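Local coordinates for protein lectin 2 (Agrocybe aegerita, PDB 4TQJ) that specifically recognises non-reducing terminal N-acetylglucosamine, and so serves as a sugar-binding lectin of this mushroom, at residues A233-D238 with D242-G247; I287-L290 with G296-V299; I101-Y106 with G151-V156; R128-G133 with V139-N144. The protein carries 1 engineered substitution. All blocks are in the same frame, centred on the assembly; numbering follows the deposited sequence.

Contact 1 of 4, residues A233-D238 with D242-G247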
# COMPACT_ATOMS: atom_id res chain seq x y z
N ALA A 233 16.64 -15.67 11.88
CA ALA A 233 15.31 -15.79 11.30
C ALA A 233 14.48 -16.70 12.17
O ALA A 233 15.01 -17.62 12.76
CB ALA A 233 15.41 -16.37 9.88
N ASP A 234 13.18 -16.43 12.25
CA ASP A 234 12.30 -17.30 13.00
C ASP A 234 12.05 -18.58 12.23
O ASP A 234 11.41 -18.54 11.18
CB ASP A 234 10.97 -16.61 13.29
CG ASP A 234 10.12 -17.39 14.25
OD1 ASP A 234 10.60 -18.44 14.74
OD2 ASP A 234 8.99 -16.94 14.54
N LEU A 235 12.55 -19.69 12.76
CA LEU A 235 12.39 -21.01 12.16
C LEU A 235 11.39 -21.89 12.91
O LEU A 235 11.18 -23.04 12.54
CB LEU A 235 13.76 -21.72 12.15
CG LEU A 235 14.90 -20.94 11.47
CD1 LEU A 235 16.20 -21.75 11.47
CD2 LEU A 235 14.52 -20.52 10.07
N THR A 236 10.78 -21.37 13.97
CA THR A 236 9.82 -22.16 14.75
C THR A 236 8.44 -21.53 14.82
O THR A 236 7.48 -22.18 15.23
CB THR A 236 10.31 -22.35 16.17
OG1 THR A 236 10.42 -21.07 16.79
CG2 THR A 236 11.67 -23.06 16.16
N GLY A 237 8.32 -20.27 14.43
CA GLY A 237 7.03 -19.62 14.46
C GLY A 237 6.68 -18.98 15.78
O GLY A 237 5.60 -18.40 15.91
N ASP A 238 7.58 -19.05 16.77
CA ASP A 238 7.33 -18.41 18.07
C ASP A 238 7.58 -16.91 18.07
O ASP A 238 7.44 -16.25 19.10
CB ASP A 238 8.15 -19.08 19.18
CG ASP A 238 9.59 -18.58 19.23
OD1 ASP A 238 10.09 -18.02 18.24
OD2 ASP A 238 10.23 -18.77 20.27
N ASP A 242 15.79 -17.48 15.40
CA ASP A 242 16.73 -18.58 15.51
C ASP A 242 17.96 -18.31 14.66
O ASP A 242 18.02 -17.29 13.96
CB ASP A 242 16.04 -19.88 15.11
CG ASP A 242 14.77 -20.09 15.89
OD1 ASP A 242 14.87 -20.49 17.06
OD2 ASP A 242 13.68 -19.79 15.37
N ILE A 243 18.94 -19.20 14.72
CA ILE A 243 20.15 -19.00 13.95
C ILE A 243 20.40 -20.16 13.00
O ILE A 243 20.22 -21.32 13.36
CB ILE A 243 21.36 -18.75 14.85
CG1 ILE A 243 21.21 -17.39 15.52
CG2 ILE A 243 22.64 -18.81 14.05
CD1 ILE A 243 22.26 -17.11 16.54
N ILE A 244 20.77 -19.83 11.76
CA ILE A 244 21.04 -20.84 10.76
C ILE A 244 22.19 -20.38 9.88
O ILE A 244 22.37 -19.19 9.65
CB ILE A 244 19.78 -21.18 9.92
CG1 ILE A 244 20.08 -22.25 8.86
CG2 ILE A 244 19.19 -19.92 9.29
CD1 ILE A 244 18.83 -22.90 8.26
N GLY A 245 23.00 -21.33 9.43
CA GLY A 245 24.16 -21.00 8.63
C GLY A 245 24.45 -22.13 7.66
O GLY A 245 24.25 -23.30 7.98
N CYS A 246 24.92 -21.77 6.48
CA CYS A 246 25.31 -22.76 5.48
C CYS A 246 26.81 -23.00 5.58
O CYS A 246 27.60 -22.12 5.25
CB CYS A 246 24.97 -22.25 4.08
SG CYS A 246 23.25 -21.72 3.91
N GLY A 247 27.18 -24.18 6.06
CA GLY A 247 28.56 -24.49 6.35
C GLY A 247 29.20 -25.42 5.35
O GLY A 247 29.03 -25.25 4.15
O HOH W 1 12.43 -20.30 18.33

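Contact 2 of 4, residues I287-L290 with G296-V299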
# COMPACT_ATOMS: atom_id res chain seq x y z
N ILE A 287 17.16 -17.06 3.54
CA ILE A 287 16.11 -17.64 4.34
C ILE A 287 14.89 -16.77 4.08
O ILE A 287 14.97 -15.55 4.19
CB ILE A 287 16.42 -17.61 5.85
CG1 ILE A 287 17.76 -18.30 6.15
CG2 ILE A 287 15.27 -18.25 6.63
CD1 ILE A 287 17.88 -19.70 5.55
N ALA A 288 13.79 -17.39 3.70
CA ALA A 288 12.55 -16.65 3.45
C ALA A 288 11.38 -17.57 3.71
O ALA A 288 11.53 -18.80 3.65
CB ALA A 288 12.52 -16.14 2.02
N ASP A 289 10.20 -17.00 3.99
CA ASP A 289 9.03 -17.84 4.25
C ASP A 289 8.35 -18.20 2.94
O ASP A 289 7.67 -17.36 2.34
CB ASP A 289 8.03 -17.14 5.19
CG ASP A 289 6.85 -18.04 5.54
OD1 ASP A 289 6.81 -19.18 5.05
OD2 ASP A 289 5.97 -17.62 6.32
N LEU A 290 8.54 -19.43 2.49
CA LEU A 290 8.00 -19.83 1.19
C LEU A 290 6.65 -20.52 1.31
O LEU A 290 6.09 -20.92 0.31
CB LEU A 290 8.99 -20.72 0.42
CG LEU A 290 9.95 -20.01 -0.54
CD1 LEU A 290 10.85 -18.99 0.18
CD2 LEU A 290 10.81 -21.04 -1.27
N GLY A 296 11.00 -19.78 8.61
CA GLY A 296 11.94 -19.60 7.52
C GLY A 296 12.27 -20.87 6.76
O GLY A 296 12.53 -21.92 7.36
N ASP A 297 12.29 -20.77 5.43
CA ASP A 297 12.70 -21.84 4.55
C ASP A 297 14.03 -21.48 3.90
O ASP A 297 14.37 -20.30 3.79
CB ASP A 297 11.63 -22.09 3.49
CG ASP A 297 10.29 -22.37 4.11
OD1 ASP A 297 10.19 -23.40 4.81
OD2 ASP A 297 9.35 -21.56 3.94
N VAL A 298 14.79 -22.49 3.50
CA VAL A 298 16.09 -22.27 2.87
C VAL A 298 15.99 -22.25 1.36
O VAL A 298 15.46 -23.19 0.75
CB VAL A 298 17.12 -23.33 3.31
CG1 VAL A 298 18.49 -23.04 2.69
CG2 VAL A 298 17.22 -23.37 4.84
N VAL A 299 16.48 -21.16 0.76
CA VAL A 299 16.44 -20.97 -0.68
C VAL A 299 17.84 -20.71 -1.23
O VAL A 299 18.57 -19.87 -0.72
CB VAL A 299 15.59 -19.75 -1.08
CG1 VAL A 299 15.51 -19.66 -2.61
CG2 VAL A 299 14.21 -19.81 -0.44

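Contact 3 of 4, residues I101-Y106 with G151-V156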
# COMPACT_ATOMS: atom_id res chain seq x y z
N ILE A 101 20.73 15.41 10.27
CA ILE A 101 21.75 15.30 11.31
C ILE A 101 23.18 15.34 10.78
O ILE A 101 23.50 14.74 9.74
CB ILE A 101 21.54 14.04 12.22
CG1 ILE A 101 22.40 14.13 13.49
CG2 ILE A 101 21.85 12.75 11.47
CD1 ILE A 101 22.05 13.08 14.52
N ALA A 102 24.03 16.04 11.51
CA ALA A 102 25.44 16.16 11.18
C ALA A 102 26.28 15.07 11.84
O ALA A 102 27.25 15.36 12.54
CB ALA A 102 25.96 17.56 11.56
N ASN A 103 25.92 13.81 11.61
CA ASN A 103 26.67 12.68 12.13
C ASN A 103 26.50 11.47 11.20
O ASN A 103 25.71 11.52 10.26
CB ASN A 103 26.19 12.30 13.54
CG ASN A 103 26.54 13.35 14.59
OD1 ASN A 103 25.79 14.30 14.81
ND2 ASN A 103 27.67 13.17 15.25
N PHE A 104 27.24 10.39 11.46
CA PHE A 104 27.11 9.15 10.69
C PHE A 104 27.50 9.34 9.23
O PHE A 104 27.05 8.60 8.35
CB PHE A 104 25.69 8.58 10.79
CG PHE A 104 25.27 8.22 12.20
CD1 PHE A 104 25.72 7.05 12.81
CD2 PHE A 104 24.42 9.05 12.91
CE1 PHE A 104 25.33 6.73 14.12
CE2 PHE A 104 24.03 8.73 14.21
CZ PHE A 104 24.48 7.58 14.81
N GLY A 105 28.33 10.34 8.97
CA GLY A 105 28.80 10.61 7.62
C GLY A 105 30.27 10.31 7.44
O GLY A 105 31.01 10.11 8.40
N TYR A 106 30.69 10.26 6.18
CA TYR A 106 32.09 10.03 5.84
C TYR A 106 32.98 11.13 6.42
O TYR A 106 34.09 10.84 6.89
CB TYR A 106 32.23 10.02 4.32
CG TYR A 106 33.58 9.57 3.85
CD1 TYR A 106 33.82 8.24 3.54
CD2 TYR A 106 34.63 10.48 3.73
CE1 TYR A 106 35.07 7.82 3.10
CE2 TYR A 106 35.88 10.06 3.30
CZ TYR A 106 36.09 8.74 2.99
OH TYR A 106 37.33 8.34 2.57
N GLY A 151 17.95 13.11 18.00
CA GLY A 151 18.76 13.34 19.18
C GLY A 151 20.25 13.25 18.90
O GLY A 151 20.66 12.89 17.79
N PRO A 152 21.07 13.57 19.90
CA PRO A 152 22.52 13.51 19.75
C PRO A 152 22.98 12.09 19.50
O PRO A 152 22.50 11.17 20.16
CB PRO A 152 23.02 13.96 21.13
CG PRO A 152 21.90 13.63 22.06
CD PRO A 152 20.68 14.00 21.26
N ALA A 153 23.92 11.92 18.56
CA ALA A 153 24.57 10.64 18.35
C ALA A 153 25.26 10.24 19.64
O ALA A 153 26.18 10.91 20.12
CB ALA A 153 25.58 10.74 17.21
N THR A 154 24.80 9.15 20.22
CA THR A 154 25.18 8.77 21.56
C THR A 154 25.73 7.35 21.61
O THR A 154 25.13 6.40 21.08
CB THR A 154 23.96 8.87 22.50
OG1 THR A 154 23.49 10.23 22.51
CG2 THR A 154 24.33 8.46 23.88
N LEU A 155 26.88 7.20 22.25
CA LEU A 155 27.46 5.88 22.43
C LEU A 155 26.62 5.17 23.48
O LEU A 155 26.67 5.54 24.65
CB LEU A 155 28.92 6.00 22.87
CG LEU A 155 29.75 4.72 23.04
CD1 LEU A 155 29.81 3.93 21.74
CD2 LEU A 155 31.16 5.08 23.49
N VAL A 156 25.83 4.19 23.06
CA VAL A 156 24.92 3.51 23.97
C VAL A 156 25.43 2.15 24.45
O VAL A 156 24.89 1.58 25.41
CB VAL A 156 23.51 3.32 23.34
CG1 VAL A 156 22.97 4.65 22.87
CG2 VAL A 156 23.56 2.30 22.21
O HOH W 2 24.70 14.24 17.40

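Contact 4 of 4, residues R128-G133 with V139-N144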
# COMPACT_ATOMS: atom_id res chain seq x y z
N ARG A 128 8.79 4.80 14.25
CA ARG A 128 9.68 5.45 13.31
C ARG A 128 11.11 5.03 13.62
O ARG A 128 11.40 4.59 14.72
CB ARG A 128 9.50 6.97 13.35
CG ARG A 128 9.77 7.62 14.69
CD ARG A 128 9.19 9.05 14.78
NE ARG A 128 9.67 9.70 15.99
CZ ARG A 128 8.98 9.78 17.12
NH1 ARG A 128 7.74 9.31 17.19
NH2 ARG A 128 9.52 10.36 18.19
N ALA A 129 11.99 5.16 12.63
CA ALA A 129 13.32 4.56 12.71
C ALA A 129 14.37 5.44 13.38
O ALA A 129 14.58 6.58 12.98
CB ALA A 129 13.79 4.18 11.32
N ASP A 130 15.03 4.90 14.40
CA ASP A 130 16.23 5.52 14.94
C ASP A 130 17.42 5.22 14.04
O ASP A 130 17.39 4.31 13.21
CB ASP A 130 16.53 5.00 16.35
CG ASP A 130 15.53 5.47 17.39
OD1 ASP A 130 14.55 6.14 17.00
OD2 ASP A 130 15.71 5.15 18.59
N ILE A 131 18.49 5.99 14.21
CA ILE A 131 19.72 5.72 13.51
C ILE A 131 20.60 4.91 14.45
O ILE A 131 20.85 5.32 15.59
CB ILE A 131 20.45 7.00 13.12
CG1 ILE A 131 19.57 7.86 12.22
CG2 ILE A 131 21.76 6.67 12.44
CD1 ILE A 131 20.11 9.27 12.04
N ILE A 132 21.04 3.75 13.98
CA ILE A 132 21.95 2.94 14.78
C ILE A 132 23.17 2.58 13.96
O ILE A 132 23.07 2.01 12.88
CB ILE A 132 21.23 1.69 15.37
CG1 ILE A 132 22.23 0.76 16.08
CG2 ILE A 132 20.46 0.93 14.32
CD1 ILE A 132 21.51 -0.21 17.02
N GLY A 133 24.34 2.94 14.47
CA GLY A 133 25.56 2.70 13.74
C GLY A 133 26.56 1.93 14.57
O GLY A 133 26.76 2.21 15.74
N VAL A 139 28.44 1.00 19.64
CA VAL A 139 27.16 1.23 18.97
C VAL A 139 26.68 2.63 19.27
O VAL A 139 26.41 2.96 20.42
CB VAL A 139 26.09 0.27 19.49
CG1 VAL A 139 24.76 0.49 18.76
CG2 VAL A 139 26.56 -1.16 19.35
N LEU A 140 26.60 3.46 18.24
CA LEU A 140 26.12 4.82 18.37
C LEU A 140 24.67 4.85 17.93
O LEU A 140 24.33 4.31 16.88
CB LEU A 140 26.92 5.77 17.47
CG LEU A 140 28.28 6.27 17.92
CD1 LEU A 140 28.19 6.86 19.30
CD2 LEU A 140 29.32 5.15 17.88
N VAL A 141 23.83 5.48 18.74
CA VAL A 141 22.42 5.65 18.39
C VAL A 141 22.03 7.12 18.42
O VAL A 141 22.40 7.86 19.34
CB VAL A 141 21.51 4.84 19.34
CG1 VAL A 141 20.06 5.28 19.19
CG2 VAL A 141 21.64 3.36 19.06
N SER A 142 21.30 7.56 17.40
CA SER A 142 20.62 8.85 17.48
C SER A 142 19.13 8.59 17.45
O SER A 142 18.60 8.05 16.47
CB SER A 142 21.02 9.78 16.33
OG SER A 142 19.99 10.74 16.11
N ARG A 143 18.47 8.94 18.54
CA ARG A 143 17.04 8.71 18.66
C ARG A 143 16.28 9.62 17.70
O ARG A 143 16.58 10.81 17.57
CB ARG A 143 16.59 8.89 20.12
CG ARG A 143 16.99 7.71 21.00
CD ARG A 143 17.19 8.05 22.47
NE ARG A 143 15.94 8.10 23.22
CZ ARG A 143 15.80 7.69 24.48
NH1 ARG A 143 16.83 7.18 25.14
NH2 ARG A 143 14.62 7.78 25.07
N ASN A 144 15.29 9.05 17.03
CA ASN A 144 14.41 9.79 16.14
C ASN A 144 13.31 10.42 16.97
O ASN A 144 12.41 9.72 17.45
CB ASN A 144 13.81 8.84 15.10
CG ASN A 144 12.91 9.56 14.10
OD1 ASN A 144 12.37 10.63 14.37
ND2 ASN A 144 12.73 8.95 12.92

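Contact 1 of 4, residues A233-D238 with D242-G247
Ala233 and Asp242 form an antiparallel hydrogen-bonded pair at the end of a beta hairpin, with Ala233 N giving to Asp242 O at 3.0 Å and Asp242 N to Ala233 O at 2.8 Å. Beyond this pair residues 234-238 leave the sheet, and the Asp242 carboxylate spans the turn they make. With CG anti to the carbonyl carbon (chi1 -54°), its OD2 meets Leu235 N at 2.8 Å in a nearly straight bond (166°) that arrives on the anti side of the carboxylate. The other oxygen, Asp242 OD1, accepts from a water at 2.8 Å, and that water accepts from Thr236 OG1 at 2.6 Å; Asn256 N donates to OD1 too. Asp234 OD1 lies 3.4 Å from Asp242 OD2, two acceptors of like charge, a closeness that the amide donors around Asp234 probably ease: Thr236 N and Gly237 N both reach Asp234 OD1 from one face of its plane, the first closing an Asx turn and the second extending it to an Asx motif, while OD2 is held by Gly239 N and Thr1 N. Leu235 CD1 lies across Ile244 at about a right angle, 3.9 Å from Ile244 CB. The hairpin joins strands 230-233 and 242-246, the first two of a propeller blade; Ile244 packs on Val253 of strand 251-254, and both Ala233 and Ile244 rest on Ile287 of strand 285-288 in the next blade.

Contact 2 of 4, residues I287-L290 with G296-V299
Ala288 and Asp297 make the last hydrogen-bonded pair of an antiparallel beta hairpin, the first two strands of one blade of this beta-propeller. Ala288 N gives to Asp297 O at 3.0 Å, in the plane of that carbonyl, and Asp297 N returns a bond of 2.8 Å to Ala288 O. Asp297 O also receives the CA-H of Ile287, so this one carbonyl serves two donors. Past the pair the chain turns away from the sheet, and the Asp297 side chain takes over the pairing: chi1 of -56° swings the carboxylate over the turn, where OD2 accepts from Leu290 N at 2.7 Å through its anti lone pair. OD1 of the same carboxylate is satisfied by Asn311 N. Asp289 is the second buried acid, its OD1 3.7 Å from Asp297 OD2 with the two carboxylate planes 54° apart; its oxygens accept from loop amides, OD2 from Gly294 N and OD1 from Thr291 N, which probably offsets the charge. Gly296 has both its backbone groups occupied, N by Asp234 O of the preceding blade and O by Asn311 ND2, and Leu290 O accepts from Asn366 ND2 of the following one. The polar atoms of this buried turn are thus answered largely by neighbouring loops. Apolar contacts lie at Ile287 and at Leu290: Ile287 CG2 sits against Gly296 CA, with Ile287 CD1 against Val298 CG2, while both methyls of Leu290 embrace Val299 CG2, CD1 at 3.5 Å and CD2 at 3.7 Å.

Contact 3 of 4, residues I101-Y106 with G151-V156
The Phe104 ring and the Asn103 amide both rest against the methyl of Ala153. It meets the ring obliquely at its outer end, with Ala153 CB 3.9 Å from Phe104 CE2 and slightly farther from CZ, and it lies over one face of the Asn103 amide, 3.8 Å from ND2. The ring also meets Trp111, their planes about 40° apart, and it packs on Val82, Ile131, Leu140 and Ser142, so it is buried where two blades of the beta-propeller come together. Strand 98-101 is the outermost strand of one blade and strand 154-157 that of the next; the residues following the first and those leading into the second make this contact near the surface. Ala102 is the centre of an inverse gamma turn that redirects the chain, closed by a weak bond from Asn103 N to Ile101 O of 3.2 Å. Asn103 and Phe104 then share nearly the same first torsion (chi1 -69° and -61°), and their ends converge on Ala153. At the start of segment 101-106, the extended Ile101 side chain reaches Gly151 with its last carbon, CD1 lying 3.6 Å from Gly151 O; that oxygen takes its hydrogen bond from Ser142 OG. No direct hydrogen bond crosses between the segments. Within 151-156, Thr154 OG1 gives to Pro152 O at 2.7 Å, a local bond near the start of the strand. Polar linkage is left to a water, which donates to Asn103 OD1 at 2.8 Å and accepts from Ala153 N at 2.7 Å.

Contact 4 of 4, residues R128-G133 with V139-N144
Ile131 with Ser142 and Gly133 with Leu140 are the hydrogen-bonded pairs of this hairpin, with Ile132 and Val141 the non-hydrogen-bonded pair between them; the strand axes run 165° apart, 4.7 Å at closest. Four backbone bonds hold the ladder, among them Gly133 N to Leu140 O at 2.8 Å, and three CA-H donors add to it, such as Val141 CA to Ile131 O. Side-chain polar bonds continue the pairing beyond the strand ends. Asp130 OD1 accepts from Asn144 N at 3.0 Å, the amide coming from above the carboxylate plane, while Asp130 OD2 forms a salt bridge with Arg124. Asn144 extends its amide back across the gap, CG opposite its own backbone N (chi1 -178°), and ND2 gives to Ala129 O at 3.0 Å, a partner lying in the amide plane; ND2 also gives to Thr66 O of the preceding blade, and OD1 accepts from Gly146 N. The Arg128 guanidinium stands steeply to that amide, planes 75° apart; Asn144 O lies at the edge of the guanidinium, near its plane, and takes weak bonds from Arg128 NE and NH2, each 3.1 Å, with a further weak one from NE to OD1. Apolar packing falls on the face with Ile132: its CG1 lies 3.7 Å from Val139 CG1 and 4.0 Å from Val141 CG2. From the other face Ile131 reaches Ile101 and Phe104 of the adjacent blade. An antiparallel hairpin of this kind, the second and third strands of a four-stranded sheet, is the middle of a beta-propeller blade.

How the contacts relate
From the N terminus, contact 3 opens first, at 101-106 after the last strand of one blade, and closes only at 151-156, where the last strand of the next begins, so joining two successive blades. Contact 4 is nested inside that loop and closes the short turn between strands 130-134 and 139-142; the two touch where strands 139-142 and 154-157 are sheet neighbours and at Gly151 just before the second. Contacts 1 and 2 follow in series; like contact 4, each closes a hairpin within one blade. Their blades are adjacent, and they touch, centres about 9 Å apart. Contacts 2 and 3 lie on opposite sides of the chain's centre, about 35 Å between centres.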